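Local coordinates for pyroglutamyl-peptidase I (Fervidobacterium islandicum, PDB 6LTQ), which probably removes N-terminal pyroglutamyl (pyrrolidone carboxyl) residues from peptides, at residues Lys14-Glu28 with Tyr69-Gln83. Sequence-based numbering, arbitrary orientation.
Sequences KLSVLLTGFEPFGGE and YYKTNNIDIALHLGQ
Ser-16 O is gripped by two backbone donors, Asp-76 N at 2.8 Å and Ile-77 N at 3.2 Å, the latter lying in the carbonyl plane. Asp-76 suits this entry to strand 77-83 because its carboxylate returns the favour: OD1 takes the N-H of Ser-16 at 2.9 Å in a nearly straight bond (173°), on its anti side and out of the carboxylate plane. With OG lodged between its own N and carbonyl carbon (chi1 58°), Ser-16 shares the Asp-76 N-H between O and OG, the bond bent toward each. Replacing the carboxylate with an alanine side chain is likely to leave the Ser-16 N-H without its acceptor, though the backbone bonds to Ser-16 O could remain. Beyond it strands 15-22 and 77-83 run parallel, Leu-18 N meeting Ile-77 O and Leu-18 O receiving Leu-79 N at 2.7 Å.

On the face carrying Val-17, Ile-77, Leu-19 and Leu-79 the paired residues are aliphatic, Leu-19 lying beside Leu-79 and pointing the same way. On the other, branched Leu-18 packs against the end of helix 59-72 and the loop after it: CB presses on Ile-75 CG2 (3.5 Å), CD1 sits over a face of the Tyr-69 ring, and CD2 reaches Tyr-70. Farther along this face Thr-20 OG1 meets His-80 ND1 at the ring edge, 2.7 Å away, and either could be the donor. At the end of strand 77-83 a water links Gln-83 NE2 to Phe-25 O, in the loop after strand 15-22, and Gln-83 OE1 bonds Gln-187. The contact thus joins neighbouring strands of a central alpha/beta sheet, and within it the buried His-80 imidazole, with Thr-20 at ND1 and Ser-163 at NE2, has a partner at each nitrogen, which would fix the ring's rotation.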
loop_
_atom_site.group_PDB
_atom_site.type_symbol
_atom_site.label_atom_id
_atom_site.label_comp_id
_atom_site.label_asym_id
_atom_site.label_seq_id
_atom_site.Cartn_x
_atom_site.Cartn_y
_atom_site.Cartn_z
ATOM N N LYS D 14 -1.034 -43.325 -8.424
ATOM C CA LYS D 14 -1.888 -42.151 -8.362
ATOM C C LYS D 14 -1.586 -41.374 -7.083
ATOM O O LYS D 14 -1.573 -41.948 -5.991
ATOM C CB LYS D 14 -3.350 -42.598 -8.399
ATOM C CG LYS D 14 -4.367 -41.508 -8.601
ATOM C CD LYS D 14 -5.783 -42.052 -8.484
ATOM C CE LYS D 14 -6.405 -42.288 -9.844
ATOM N NZ LYS D 14 -7.893 -42.192 -9.759
ATOM N N LEU D 15 -1.362 -40.067 -7.208
ATOM C CA LEU D 15 -1.056 -39.259 -6.032
ATOM C C LEU D 15 -2.298 -39.024 -5.184
ATOM O O LEU D 15 -3.341 -38.613 -5.696
ATOM C CB LEU D 15 -0.438 -37.925 -6.453
ATOM C CG LEU D 15 0.960 -38.057 -7.061
ATOM C CD1 LEU D 15 1.361 -36.798 -7.818
ATOM C CD2 LEU D 15 1.986 -38.409 -5.988
ATOM N N SER D 16 -2.184 -39.286 -3.883
ATOM C CA SER D 16 -3.239 -38.964 -2.932
ATOM C C SER D 16 -2.993 -37.550 -2.410
ATOM O O SER D 16 -1.938 -37.272 -1.823
ATOM C CB SER D 16 -3.288 -39.967 -1.781
ATOM O OG SER D 16 -2.053 -40.011 -1.089
ATOM N N VAL D 17 -3.961 -36.665 -2.623
ATOM C CA VAL D 17 -3.822 -35.241 -2.327
ATOM C C VAL D 17 -4.836 -34.855 -1.268
ATOM O O VAL D 17 -6.036 -35.103 -1.435
ATOM C CB VAL D 17 -4.016 -34.406 -3.603
ATOM C CG1 VAL D 17 -4.037 -32.924 -3.278
ATOM C CG2 VAL D 17 -2.929 -34.752 -4.601
ATOM N N LEU D 18 -4.360 -34.210 -0.189
ATOM C CA LEU D 18 -5.228 -33.656 0.841
ATOM C C LEU D 18 -5.352 -32.159 0.586
ATOM O O LEU D 18 -4.346 -31.439 0.611
ATOM C CB LEU D 18 -4.677 -33.925 2.236
ATOM C CG LEU D 18 -5.440 -33.230 3.355
ATOM C CD1 LEU D 18 -6.918 -33.645 3.351
ATOM C CD2 LEU D 18 -4.799 -33.486 4.726
ATOM N N LEU D 19 -6.567 -31.712 0.269
ATOM C CA LEU D 19 -6.892 -30.305 0.058
ATOM C C LEU D 19 -7.676 -29.800 1.255
ATOM O O LEU D 19 -8.767 -30.307 1.545
ATOM C CB LEU D 19 -7.700 -30.123 -1.228
ATOM C CG LEU D 19 -8.074 -28.693 -1.605
ATOM C CD1 LEU D 19 -6.805 -27.937 -2.080
ATOM C CD2 LEU D 19 -9.141 -28.720 -2.691
ATOM N N THR D 20 -7.126 -28.817 1.963
ATOM C CA THR D 20 -7.779 -28.317 3.162
ATOM C C THR D 20 -8.143 -26.846 3.014
ATOM O O THR D 20 -7.511 -26.096 2.261
ATOM C CB THR D 20 -6.897 -28.512 4.410
ATOM O OG1 THR D 20 -5.783 -27.618 4.353
ATOM C CG2 THR D 20 -6.375 -29.945 4.479
ATOM N N GLY D 21 -9.172 -26.440 3.761
ATOM C CA GLY D 21 -9.552 -25.061 3.889
ATOM C C GLY D 21 -9.841 -24.791 5.369
ATOM O O GLY D 21 -9.738 -25.700 6.192
ATOM N N PHE D 22 -10.203 -23.556 5.652
ATOM C CA PHE D 22 -10.521 -23.147 7.015
ATOM C C PHE D 22 -11.928 -22.575 7.091
ATOM O O PHE D 22 -12.451 -22.009 6.122
ATOM C CB PHE D 22 -9.529 -22.117 7.525
ATOM C CG PHE D 22 -8.191 -22.706 7.881
ATOM C CD1 PHE D 22 -8.011 -23.372 9.083
ATOM C CD2 PHE D 22 -7.120 -22.611 7.003
ATOM C CE1 PHE D 22 -6.788 -23.919 9.413
ATOM C CE2 PHE D 22 -5.882 -23.154 7.334
ATOM C CZ PHE D 22 -5.713 -23.804 8.537
ATOM N N GLU D 23 -12.528 -22.727 8.268
ATOM C CA GLU D 23 -13.814 -22.130 8.569
ATOM C C GLU D 23 -13.702 -20.604 8.613
ATOM O O GLU D 23 -12.599 -20.053 8.688
ATOM C CB GLU D 23 -14.325 -22.686 9.901
ATOM C CG GLU D 23 -14.379 -24.206 9.874
ATOM C CD GLU D 23 -14.849 -24.850 11.178
ATOM O OE1 GLU D 23 -14.895 -24.170 12.227
ATOM O OE2 GLU D 23 -15.177 -26.057 11.139
ATOM N N PRO D 24 -14.829 -19.897 8.532
ATOM C CA PRO D 24 -14.789 -18.438 8.674
ATOM C C PRO D 24 -14.293 -18.035 10.054
ATOM O O PRO D 24 -14.446 -18.771 11.035
ATOM C CB PRO D 24 -16.250 -18.012 8.464
ATOM C CG PRO D 24 -16.895 -19.189 7.744
ATOM C CD PRO D 24 -16.193 -20.396 8.255
ATOM N N PHE D 25 -13.694 -16.847 10.119
ATOM C CA PHE D 25 -13.130 -16.329 11.357
ATOM C C PHE D 25 -13.043 -14.811 11.270
ATOM O O PHE D 25 -13.239 -14.212 10.209
ATOM C CB PHE D 25 -11.753 -16.935 11.644
ATOM C CG PHE D 25 -10.675 -16.432 10.724
ATOM C CD1 PHE D 25 -10.554 -16.953 9.445
ATOM C CD2 PHE D 25 -9.804 -15.427 11.130
ATOM C CE1 PHE D 25 -9.568 -16.486 8.578
ATOM C CE2 PHE D 25 -8.816 -14.957 10.275
ATOM C CZ PHE D 25 -8.699 -15.491 8.995
ATOM N N GLY D 26 -12.755 -14.192 12.413
ATOM C CA GLY D 26 -12.531 -12.757 12.439
ATOM C C GLY D 26 -13.733 -11.919 12.061
ATOM O O GLY D 26 -13.569 -10.800 11.565
ATOM N N GLY D 27 -14.942 -12.438 12.259
ATOM C CA GLY D 27 -16.138 -11.711 11.910
ATOM C C GLY D 27 -16.641 -11.938 10.502
ATOM O O GLY D 27 -17.712 -11.419 10.155
ATOM N N GLU D 28 -15.911 -12.674 9.672
ATOM C CA GLU D 28 -16.403 -12.990 8.337
ATOM C C GLU D 28 -17.466 -14.081 8.404
ATOM O O GLU D 28 -17.455 -14.930 9.295
ATOM C CB GLU D 28 -15.247 -13.431 7.431
ATOM C CG GLU D 28 -14.158 -12.362 7.237
ATOM C CD GLU D 28 -14.637 -11.161 6.412
ATOM O OE1 GLU D 28 -15.543 -11.333 5.558
ATOM O OE2 GLU D 28 -14.107 -10.042 6.627
ATOM N N TYR D 69 -6.859 -36.717 10.725
ATOM C CA TYR D 69 -7.003 -37.135 9.334
ATOM C C TYR D 69 -5.736 -37.801 8.840
ATOM O O TYR D 69 -5.801 -38.804 8.119
ATOM C CB TYR D 69 -7.358 -35.964 8.419
ATOM C CG TYR D 69 -7.965 -36.442 7.118
ATOM C CD1 TYR D 69 -7.168 -36.876 6.059
ATOM C CD2 TYR D 69 -9.344 -36.499 6.966
ATOM C CE1 TYR D 69 -7.738 -37.338 4.870
ATOM C CE2 TYR D 69 -9.920 -36.959 5.794
ATOM C CZ TYR D 69 -9.119 -37.378 4.748
ATOM O OH TYR D 69 -9.714 -37.834 3.582
ATOM N N TYR D 70 -4.570 -37.255 9.199
ATOM C CA TYR D 70 -3.330 -37.905 8.791
ATOM C C TYR D 70 -3.242 -39.317 9.362
ATOM O O TYR D 70 -2.715 -40.216 8.688
ATOM C CB TYR D 70 -2.098 -37.089 9.215
ATOM C CG TYR D 70 -1.674 -35.964 8.283
ATOM C CD1 TYR D 70 -1.632 -36.129 6.895
ATOM C CD2 TYR D 70 -1.301 -34.737 8.808
ATOM C CE1 TYR D 70 -1.239 -35.082 6.057
ATOM C CE2 TYR D 70 -0.908 -33.689 7.983
ATOM C CZ TYR D 70 -0.877 -33.862 6.615
ATOM O OH TYR D 70 -0.483 -32.801 5.820
ATOM N N LYS D 71 -3.694 -39.533 10.619
ATOM C CA LYS D 71 -3.676 -40.926 11.056
ATOM C C LYS D 71 -4.678 -41.805 10.331
ATOM O O LYS D 71 -4.380 -42.976 10.083
ATOM C CB LYS D 71 -3.781 -41.168 12.549
ATOM C CG LYS D 71 -2.838 -42.365 12.586
ATOM C CD LYS D 71 -1.999 -42.888 13.657
ATOM C CE LYS D 71 -2.428 -42.918 15.085
ATOM N NZ LYS D 71 -1.289 -43.839 15.578
ATOM N N THR D 72 -5.806 -41.292 9.893
ATOM C CA THR D 72 -6.790 -42.243 9.383
ATOM C C THR D 72 -6.792 -42.391 7.854
ATOM O O THR D 72 -7.580 -43.184 7.316
ATOM C CB THR D 72 -8.174 -41.893 9.959
ATOM O OG1 THR D 72 -8.510 -40.545 9.618
ATOM C CG2 THR D 72 -8.076 -42.005 11.502
ATOM N N ASN D 73 -5.926 -41.665 7.144
ATOM C CA ASN D 73 -5.800 -41.764 5.694
ATOM C C ASN D 73 -4.337 -41.582 5.299
ATOM O O ASN D 73 -3.558 -40.963 6.031
ATOM C CB ASN D 73 -6.673 -40.727 4.975
ATOM C CG ASN D 73 -8.081 -40.628 5.557
ATOM O OD1 ASN D 73 -8.297 -40.006 6.608
ATOM N ND2 ASN D 73 -9.051 -41.226 4.866
ATOM N N ASN D 74 -3.968 -42.127 4.138
ATOM C CA ASN D 74 -2.624 -41.973 3.587
ATOM C C ASN D 74 -2.617 -40.829 2.579
ATOM O O ASN D 74 -3.384 -40.852 1.611
ATOM C CB ASN D 74 -2.130 -43.254 2.917
ATOM C CG ASN D 74 -0.634 -43.206 2.613
ATOM O OD1 ASN D 74 0.072 -42.312 3.083
ATOM N ND2 ASN D 74 -0.147 -44.165 1.827
ATOM N N ILE D 75 -1.733 -39.851 2.794
ATOM C CA ILE D 75 -1.686 -38.616 2.010
ATOM C C ILE D 75 -0.278 -38.430 1.467
ATOM O O ILE D 75 0.690 -38.436 2.236
ATOM C CB ILE D 75 -2.073 -37.387 2.859
ATOM C CG1 ILE D 75 -3.492 -37.509 3.422
ATOM C CG2 ILE D 75 -1.869 -36.082 2.064
ATOM C CD1 ILE D 75 -4.573 -37.730 2.361
ATOM N N ASP D 76 -0.158 -38.239 0.153
ATOM C CA ASP D 76 1.132 -37.897 -0.445
ATOM C C ASP D 76 1.445 -36.391 -0.449
ATOM O O ASP D 76 2.603 -36.002 -0.240
ATOM C CB ASP D 76 1.208 -38.393 -1.879
ATOM C CG ASP D 76 1.044 -39.893 -1.976
ATOM O OD1 ASP D 76 0.368 -40.353 -2.923
ATOM O OD2 ASP D 76 1.571 -40.605 -1.088
ATOM N N ILE D 77 0.476 -35.532 -0.786
ATOM C CA ILE D 77 0.704 -34.086 -0.886
ATOM C C ILE D 77 -0.419 -33.365 -0.172
ATOM O O ILE D 77 -1.600 -33.602 -0.457
ATOM C CB ILE D 77 0.771 -33.596 -2.340
ATOM C CG1 ILE D 77 1.582 -34.555 -3.199
ATOM C CG2 ILE D 77 1.350 -32.167 -2.398
ATOM C CD1 ILE D 77 1.344 -34.359 -4.664
ATOM N N ALA D 78 -0.057 -32.438 0.700
ATOM C CA ALA D 78 -1.022 -31.584 1.364
ATOM C C ALA D 78 -1.011 -30.251 0.630
ATOM O O ALA D 78 0.056 -29.661 0.433
ATOM C CB ALA D 78 -0.679 -31.408 2.841
ATOM N N LEU D 79 -2.173 -29.826 0.159
ATOM C CA LEU D 79 -2.346 -28.517 -0.465
ATOM C C LEU D 79 -3.257 -27.762 0.486
ATOM O O LEU D 79 -4.476 -27.970 0.492
ATOM C CB LEU D 79 -2.935 -28.639 -1.868
ATOM C CG LEU D 79 -3.117 -27.366 -2.706
ATOM C CD1 LEU D 79 -1.823 -26.563 -2.738
ATOM C CD2 LEU D 79 -3.575 -27.705 -4.141
ATOM N N HIS D 80 -2.661 -26.922 1.329
ATOM C CA HIS D 80 -3.415 -26.188 2.327
ATOM C C HIS D 80 -3.831 -24.840 1.757
ATOM O O HIS D 80 -2.986 -24.085 1.254
ATOM C CB HIS D 80 -2.588 -25.964 3.591
ATOM C CG HIS D 80 -2.201 -27.218 4.301
ATOM N ND1 HIS D 80 -3.128 -28.107 4.811
ATOM C CD2 HIS D 80 -0.984 -27.721 4.606
ATOM C CE1 HIS D 80 -2.490 -29.109 5.393
ATOM N NE2 HIS D 80 -1.188 -28.898 5.283
ATOM N N LEU D 81 -5.122 -24.533 1.855
ATOM C CA LEU D 81 -5.652 -23.244 1.433
ATOM C C LEU D 81 -6.033 -22.409 2.640
ATOM O O LEU D 81 -6.533 -22.931 3.640
ATOM C CB LEU D 81 -6.880 -23.397 0.528
ATOM C CG LEU D 81 -6.761 -24.314 -0.685
ATOM C CD1 LEU D 81 -8.082 -24.292 -1.485
ATOM C CD2 LEU D 81 -5.550 -23.955 -1.575
ATOM N N GLY D 82 -5.829 -21.101 2.532
ATOM C CA GLY D 82 -6.229 -20.211 3.598
ATOM C C GLY D 82 -6.528 -18.829 3.060
ATOM O O GLY D 82 -6.118 -18.468 1.951
ATOM N N GLN D 83 -7.256 -18.060 3.867
ATOM C CA GLN D 83 -7.618 -16.687 3.531
ATOM C C GLN D 83 -6.486 -15.739 3.923
ATOM O O GLN D 83 -5.972 -15.808 5.039
ATOM C CB GLN D 83 -8.916 -16.305 4.244
ATOM C CG GLN D 83 -9.318 -14.858 4.099
ATOM C CD GLN D 83 -10.452 -14.499 5.032
ATOM O OE1 GLN D 83 -11.608 -14.882 4.803
ATOM N NE2 GLN D 83 -10.135 -13.781 6.096
HETATM O O HOH W 1 -6.175 -25.241 5.163
HETATM O O HOH W 2 -13.166 -16.064 6.900
HETATM O O HOH W 3 -11.252 -12.899 8.724
#